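Local coordinates for beta-phosphoglucomutase (Bacteroides vulgatus, PDB 3DV9), which probably interconverts beta-glucose 1-phosphate and glucose 6-phosphate, as a magnesium-binding phosphomutase of the haloacid dehalogenase (HAD) superfamily, at residues K24-D29 against E123-M128; K47-F52 against K91-A96. One frame throughout, in Å; residues are numbered along the deposited sequence. Where two conformers were deposited one is given.

Overall arrangement
From the N terminus the chain passes helix 2-16 and enters strand 25-29, which leads to the magnesium site and is an inner strand of the parallel sheet of the HAD core. It then leaves for the helices that follow: contact 2 joins helix 38-51 to helix 87-101 and closes a loop of 38 residues among them. Helix 113-122 brings the chain back to strand 126-130, where contact 1 closes a loop of 93 residues beside strand 25-29. Contact 2 is nested inside the loop closed by contact 1. Their centres lie about 35 Å apart, on opposite sides of the centre of the chain, one in the core sheet and the other in the inserted helical cap.

Contact 1: K24-D29 against E123-M128; sequences KAVLFD and EGLTPM. With MG (magnesium ion), chain B.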
loop_
_atom_site.group_PDB
_atom_site.type_symbol
_atom_site.label_atom_id
_atom_site.label_comp_id
_atom_site.label_asym_id
_atom_site.label_seq_id
_atom_site.Cartn_x
_atom_site.Cartn_y
_atom_site.Cartn_z
ATOM N N LYS A 24 -0.915 0.878 -18.311
ATOM C CA LYS A 24 0.367 1.547 -18.502
ATOM C C LYS A 24 1.220 1.541 -17.241
ATOM O O LYS A 24 2.432 1.703 -17.312
ATOM C CB LYS A 24 0.150 2.989 -18.974
ATOM C CG LYS A 24 -0.700 3.068 -20.224
ATOM C CD LYS A 24 -0.669 4.450 -20.829
ATOM C CE LYS A 24 -1.648 4.547 -22.015
ATOM N NZ LYS A 24 -1.155 3.905 -23.268
ATOM N N ALA A 25 0.572 1.420 -16.095
ATOM C CA ALA A 25 1.273 1.613 -14.826
ATOM C C ALA A 25 0.753 0.648 -13.763
ATOM O O ALA A 25 -0.429 0.286 -13.750
ATOM C CB ALA A 25 1.055 3.098 -14.328
ATOM N N VAL A 26 1.633 0.292 -12.832
ATOM C CA VAL A 26 1.253 -0.564 -11.694
ATOM C C VAL A 26 1.809 0.111 -10.444
ATOM O O VAL A 26 3.026 0.291 -10.303
ATOM C CB VAL A 26 1.742 -2.050 -11.813
ATOM C CG1 VAL A 26 1.131 -2.921 -10.653
ATOM C CG2 VAL A 26 1.368 -2.665 -13.176
ATOM N N LEU A 27 0.885 0.518 -9.570
ATOM C CA LEU A 27 1.173 1.323 -8.387
ATOM C C LEU A 27 1.245 0.409 -7.199
ATOM O O LEU A 27 0.225 -0.134 -6.768
ATOM C CB LEU A 27 0.046 2.360 -8.151
ATOM C CG LEU A 27 0.109 3.613 -9.018
ATOM C CD1 LEU A 27 0.752 3.467 -10.363
ATOM C CD2 LEU A 27 -1.267 4.353 -9.059
ATOM N N PHE A 28 2.454 0.209 -6.673
ATOM C CA PHE A 28 2.666 -0.715 -5.540
ATOM C C PHE A 28 2.734 -0.024 -4.211
ATOM O O PHE A 28 3.582 0.870 -3.972
ATOM C CB PHE A 28 3.980 -1.461 -5.709
ATOM C CG PHE A 28 3.957 -2.491 -6.773
ATOM C CD1 PHE A 28 3.711 -3.829 -6.427
ATOM C CD2 PHE A 28 4.187 -2.155 -8.105
ATOM C CE1 PHE A 28 3.688 -4.839 -7.408
ATOM C CE2 PHE A 28 4.155 -3.154 -9.114
ATOM C CZ PHE A 28 3.928 -4.490 -8.760
ATOM N N ASP A 29 1.907 -0.493 -3.282
ATOM C CA ASP A 29 2.214 -0.171 -1.913
ATOM C C ASP A 29 3.618 -0.718 -1.506
ATOM O O ASP A 29 4.118 -1.692 -2.101
ATOM C CB ASP A 29 1.132 -0.773 -1.021
ATOM C CG ASP A 29 1.376 -0.513 0.406
ATOM O OD1 ASP A 29 1.591 0.675 0.745
ATOM O OD2 ASP A 29 1.395 -1.490 1.174
ATOM N N GLU A 123 7.563 -5.556 -19.818
ATOM C CA GLU A 123 6.391 -5.354 -20.659
ATOM C C GLU A 123 6.232 -3.901 -21.062
ATOM O O GLU A 123 5.300 -3.557 -21.792
ATOM C CB GLU A 123 5.130 -5.832 -19.926
ATOM C CG GLU A 123 4.994 -7.336 -19.866
ATOM C CD GLU A 123 4.763 -7.966 -21.236
ATOM O OE1 GLU A 123 4.012 -7.397 -22.053
ATOM O OE2 GLU A 123 5.340 -9.040 -21.494
ATOM N N GLY A 124 7.136 -3.034 -20.594
ATOM C CA GLY A 124 7.059 -1.631 -20.948
ATOM C C GLY A 124 6.160 -0.823 -20.051
ATOM O O GLY A 124 5.861 0.333 -20.354
ATOM N N LEU A 125 5.683 -1.453 -18.974
ATOM C CA LEU A 125 4.854 -0.784 -17.966
ATOM C C LEU A 125 5.689 -0.010 -16.940
ATOM O O LEU A 125 6.867 -0.312 -16.709
ATOM C CB LEU A 125 3.944 -1.797 -17.248
ATOM C CG LEU A 125 3.016 -2.646 -18.148
ATOM C CD1 LEU A 125 2.359 -3.786 -17.390
ATOM C CD2 LEU A 125 1.961 -1.770 -18.773
ATOM N N THR A 126 5.055 0.984 -16.307
ATOM C CA THR A 126 5.732 1.831 -15.336
ATOM C C THR A 126 5.399 1.451 -13.906
ATOM O O THR A 126 4.275 1.682 -13.461
ATOM C CB THR A 126 5.321 3.291 -15.556
ATOM O OG1 THR A 126 5.683 3.659 -16.889
ATOM C CG2 THR A 126 5.976 4.212 -14.485
ATOM N N PRO A 127 6.359 0.830 -13.184
ATOM C CA PRO A 127 6.069 0.539 -11.797
ATOM C C PRO A 127 6.226 1.835 -10.976
ATOM O O PRO A 127 7.092 2.659 -11.283
ATOM C CB PRO A 127 7.154 -0.491 -11.421
ATOM C CG PRO A 127 7.851 -0.870 -12.706
ATOM C CD PRO A 127 7.691 0.327 -13.579
HETATM N N MSE A 128 5.379 2.010 -9.965
HETATM C CA MSE A 128 5.510 3.158 -9.053
HETATM C C MSE A 128 5.369 2.628 -7.639
HETATM O O MSE A 128 4.724 1.594 -7.421
HETATM C CB MSE A 128 4.435 4.238 -9.326
HETATM C CG MSE A 128 4.387 4.712 -10.797
HETATM SE SE MSE A 128 3.148 6.219 -11.006
HETATM C CE MSE A 128 4.070 7.490 -9.843
HETATM MG MG MG B . 0.989 -1.924 3.245
HETATM O O HOH W 1 4.225 2.975 -18.978
HETATM O O HOH W 2 1.319 0.047 3.908
HETATM O O HOH W 3 -1.023 -0.656 2.924
#
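Strands 25-29 and 126-128 pair in parallel in the Rossmann-like core of the HAD fold, and D29, which follows F28, binds magnesium at what is probably the active site, as in HAD enzymes. Four backbone bonds zip the strands together. K24 O accepts from T126 N, V26 N donates to T126 O at 3.1 Å, V26 O accepts from M128 N, and F28 N closes the ladder on M128 O at 2.8 Å, nearly straight at 169°. P127 has no N-H to give, but its CA lies 3.4 Å from V26 O in a CH...O contact.

The side chains of A25, T126, L27 and M128 share one face of the sheet. There L27 and the selenomethionine M128 lie side by side, pointing the same way, with L27 CD1 3.7 Å from M128 SE; A174 of helix 169-178 touches both. V26 and P127 occupy the other face, and helix 230-244 covers V26 through W237. M128 O also lies in the plane of the F28 ring, at its edge.

Where the strands begin, G124 ends the preceding helix in a Schellman motif, and L125 turns its CD2 onto K24 CA. A water donates to K24 O, already held by T126 N, and lies 2.6 Å from T126 OG1. With CG anti to the backbone N (chi1 179°), the D29 carboxylate points on from the strand to the metal. D31 O, E65 OE2 and N190 OD1 complete the protein ligands, K165 forms a salt bridge with D29 OD1, and D29 OD2 binds the magnesium ion at 2.2 Å.

Contact 2: K47-F52 against K91-A96; sequences KIMKRF and KAIYQA
F52, just past the end of helix 38-51, lays one face of its ring on I93 of helix 87-101, in the tightly packed part of the contact. I93 CG1 sits over the centre of the ring, 3.5 Å from the centroid of F52 and 13° off the ring normal, a CH-pi contact. The two side chains slide past each other in opposite directions. Chi1 (-78°) sets F52 CG anti to the carbonyl carbon, and the ring lies between the helix end and I93. A96 CB lies at the edge of the ring, near its plane, 3.8 Å from F52 CE2. A92 CB touches F52 CE1, also at 3.8 Å.

Deeper in, I48 turns toward the other helix and puts its CG2 3.7 Å from A96 CB, so that the methyl of A96 is shared between I48 and F52. I93 divides its branches: CG1 takes the F52 ring, while I93 CG2, anti to the backbone N, meets M49 SE at 3.9 Å and also touches I48 CG2. This buried side is closed by F54 and by helix 69-81, whose V76 touches M49 and whose I73 touches I93.

The outer side is looser. R51, exposed and bent at chi3, brings its NH1 4.0 Å from A96 CB, and one water bridges the gap, accepting from R51 NH1 and donating to A96 O at 2.7 Å. I48 CD1 of the same helix sits over one face of the R51 guanidinium, toward its rim, and K47 NZ reaches E100 in a salt bridge. The axes of segments 47-51 and 91-96 run at 140° to each other and approach to 9.6 Å, an apolar, roughly antiparallel packing consistent with the helical cap domain of beta-phosphoglucomutase-like HAD enzymes.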
loop_
_atom_site.group_PDB
_atom_site.type_symbol
_atom_site.label_atom_id
_atom_site.label_comp_id
_atom_site.label_asym_id
_atom_site.label_seq_id
_atom_site.Cartn_x
_atom_site.Cartn_y
_atom_site.Cartn_z
ATOM N N LYS A 47 5.111 -0.996 20.935
ATOM C CA LYS A 47 6.065 -0.773 22.010
ATOM C C LYS A 47 6.273 0.712 22.322
ATOM O O LYS A 47 6.324 1.090 23.496
ATOM C CB LYS A 47 7.388 -1.445 21.643
ATOM C CG LYS A 47 8.515 -1.303 22.662
ATOM C CD LYS A 47 9.743 -2.041 22.154
ATOM C CE LYS A 47 10.961 -1.710 22.968
ATOM N NZ LYS A 47 11.963 -2.795 22.789
ATOM N N ILE A 48 6.389 1.543 21.276
ATOM C CA ILE A 48 6.605 2.969 21.458
ATOM C C ILE A 48 5.356 3.667 22.028
ATOM O O ILE A 48 5.447 4.517 22.900
ATOM C CB ILE A 48 7.079 3.624 20.140
ATOM C CG1 ILE A 48 8.483 3.140 19.791
ATOM C CG2 ILE A 48 6.994 5.170 20.212
ATOM C CD1 ILE A 48 9.391 2.964 21.013
HETATM N N MSE A 49 4.193 3.323 21.504
HETATM C CA MSE A 49 2.935 3.812 22.061
HETATM C C MSE A 49 2.808 3.468 23.538
HETATM O O MSE A 49 2.399 4.314 24.331
HETATM C CB MSE A 49 1.743 3.270 21.252
HETATM C CG MSE A 49 1.634 3.957 19.867
HETATM SE SE MSE A 49 1.248 5.876 20.013
HETATM C CE MSE A 49 -0.685 5.787 20.227
ATOM N N LYS A 50 3.194 2.246 23.906
ATOM C CA LYS A 50 3.186 1.808 25.328
ATOM C C LYS A 50 4.091 2.699 26.193
ATOM O O LYS A 50 3.708 3.088 27.312
ATOM C CB LYS A 50 3.607 0.332 25.442
ATOM C CG LYS A 50 3.521 -0.243 26.842
ATOM C CD LYS A 50 3.896 -1.724 26.807
ATOM C CE LYS A 50 3.899 -2.402 28.189
ATOM N NZ LYS A 50 2.596 -3.049 28.565
ATOM N N ARG A 51 5.273 3.028 25.664
ATOM C CA ARG A 51 6.238 3.872 26.350
ATOM C C ARG A 51 5.667 5.266 26.634
ATOM O O ARG A 51 6.007 5.883 27.649
ATOM C CB ARG A 51 7.509 4.030 25.505
ATOM C CG ARG A 51 8.608 4.766 26.224
ATOM C CD ARG A 51 9.783 5.032 25.275
ATOM N NE ARG A 51 10.319 3.733 24.839
ATOM C CZ ARG A 51 11.160 3.576 23.817
ATOM N NH1 ARG A 51 11.552 4.621 23.107
ATOM N NH2 ARG A 51 11.582 2.344 23.490
ATOM N N PHE A 52 4.846 5.770 25.716
ATOM C CA PHE A 52 4.179 7.076 25.862
ATOM C C PHE A 52 2.825 6.982 26.608
ATOM O O PHE A 52 2.089 7.943 26.717
ATOM C CB PHE A 52 4.027 7.732 24.495
ATOM C CG PHE A 52 5.288 8.357 23.986
ATOM C CD1 PHE A 52 5.496 9.737 24.113
ATOM C CD2 PHE A 52 6.276 7.578 23.365
ATOM C CE1 PHE A 52 6.652 10.330 23.650
ATOM C CE2 PHE A 52 7.471 8.174 22.885
ATOM C CZ PHE A 52 7.649 9.544 23.016
ATOM N N LYS A 91 5.509 14.504 17.365
ATOM C CA LYS A 91 6.901 14.489 16.930
ATOM C C LYS A 91 7.815 13.554 17.745
ATOM O O LYS A 91 8.683 12.876 17.174
ATOM C CB LYS A 91 7.463 15.915 16.919
ATOM C CG LYS A 91 8.911 15.996 16.470
ATOM C CD LYS A 91 9.522 17.337 16.807
ATOM C CE LYS A 91 10.800 17.554 16.000
ATOM N NZ LYS A 91 11.035 18.994 15.710
ATOM N N ALA A 92 7.626 13.545 19.065
ATOM C CA ALA A 92 8.354 12.672 19.990
ATOM C C ALA A 92 8.042 11.195 19.740
ATOM O O ALA A 92 8.940 10.345 19.723
ATOM C CB ALA A 92 8.021 13.042 21.427
ATOM N N ILE A 93 6.759 10.902 19.545
ATOM C CA ILE A 93 6.315 9.538 19.310
ATOM C C ILE A 93 6.860 9.067 17.961
ATOM O O ILE A 93 7.484 8.010 17.885
ATOM C CB ILE A 93 4.791 9.419 19.391
ATOM C CG1 ILE A 93 4.330 9.709 20.832
ATOM C CG2 ILE A 93 4.317 8.018 18.874
ATOM C CD1 ILE A 93 2.790 9.972 20.985
ATOM N N TYR A 94 6.678 9.859 16.905
ATOM C CA TYR A 94 7.203 9.422 15.612
ATOM C C TYR A 94 8.723 9.184 15.651
ATOM O O TYR A 94 9.211 8.173 15.105
ATOM C CB TYR A 94 6.807 10.342 14.447
ATOM C CG TYR A 94 7.019 9.654 13.104
ATOM C CD1 TYR A 94 6.317 8.470 12.773
ATOM C CD2 TYR A 94 7.943 10.150 12.173
ATOM C CE1 TYR A 94 6.522 7.817 11.554
ATOM C CE2 TYR A 94 8.155 9.491 10.934
ATOM C CZ TYR A 94 7.438 8.327 10.636
ATOM O OH TYR A 94 7.626 7.678 9.418
ATOM N N GLN A 95 9.468 10.079 16.317
ATOM C CA GLN A 95 10.923 9.937 16.421
ATOM C C GLN A 95 11.296 8.636 17.135
ATOM O O GLN A 95 12.169 7.888 16.677
ATOM C CB GLN A 95 11.558 11.148 17.126
ATOM C CG GLN A 95 11.732 12.378 16.233
ATOM C CD GLN A 95 12.607 13.473 16.856
ATOM O OE1 GLN A 95 13.186 13.293 17.934
ATOM N NE2 GLN A 95 12.696 14.621 16.176
ATOM N N ALA A 96 10.631 8.364 18.256
ATOM C CA ALA A 96 10.916 7.152 19.013
ATOM C C ALA A 96 10.601 5.896 18.192
ATOM O O ALA A 96 11.334 4.906 18.253
ATOM C CB ALA A 96 10.162 7.143 20.355
HETATM O O HOH W 4 12.865 4.546 20.415
#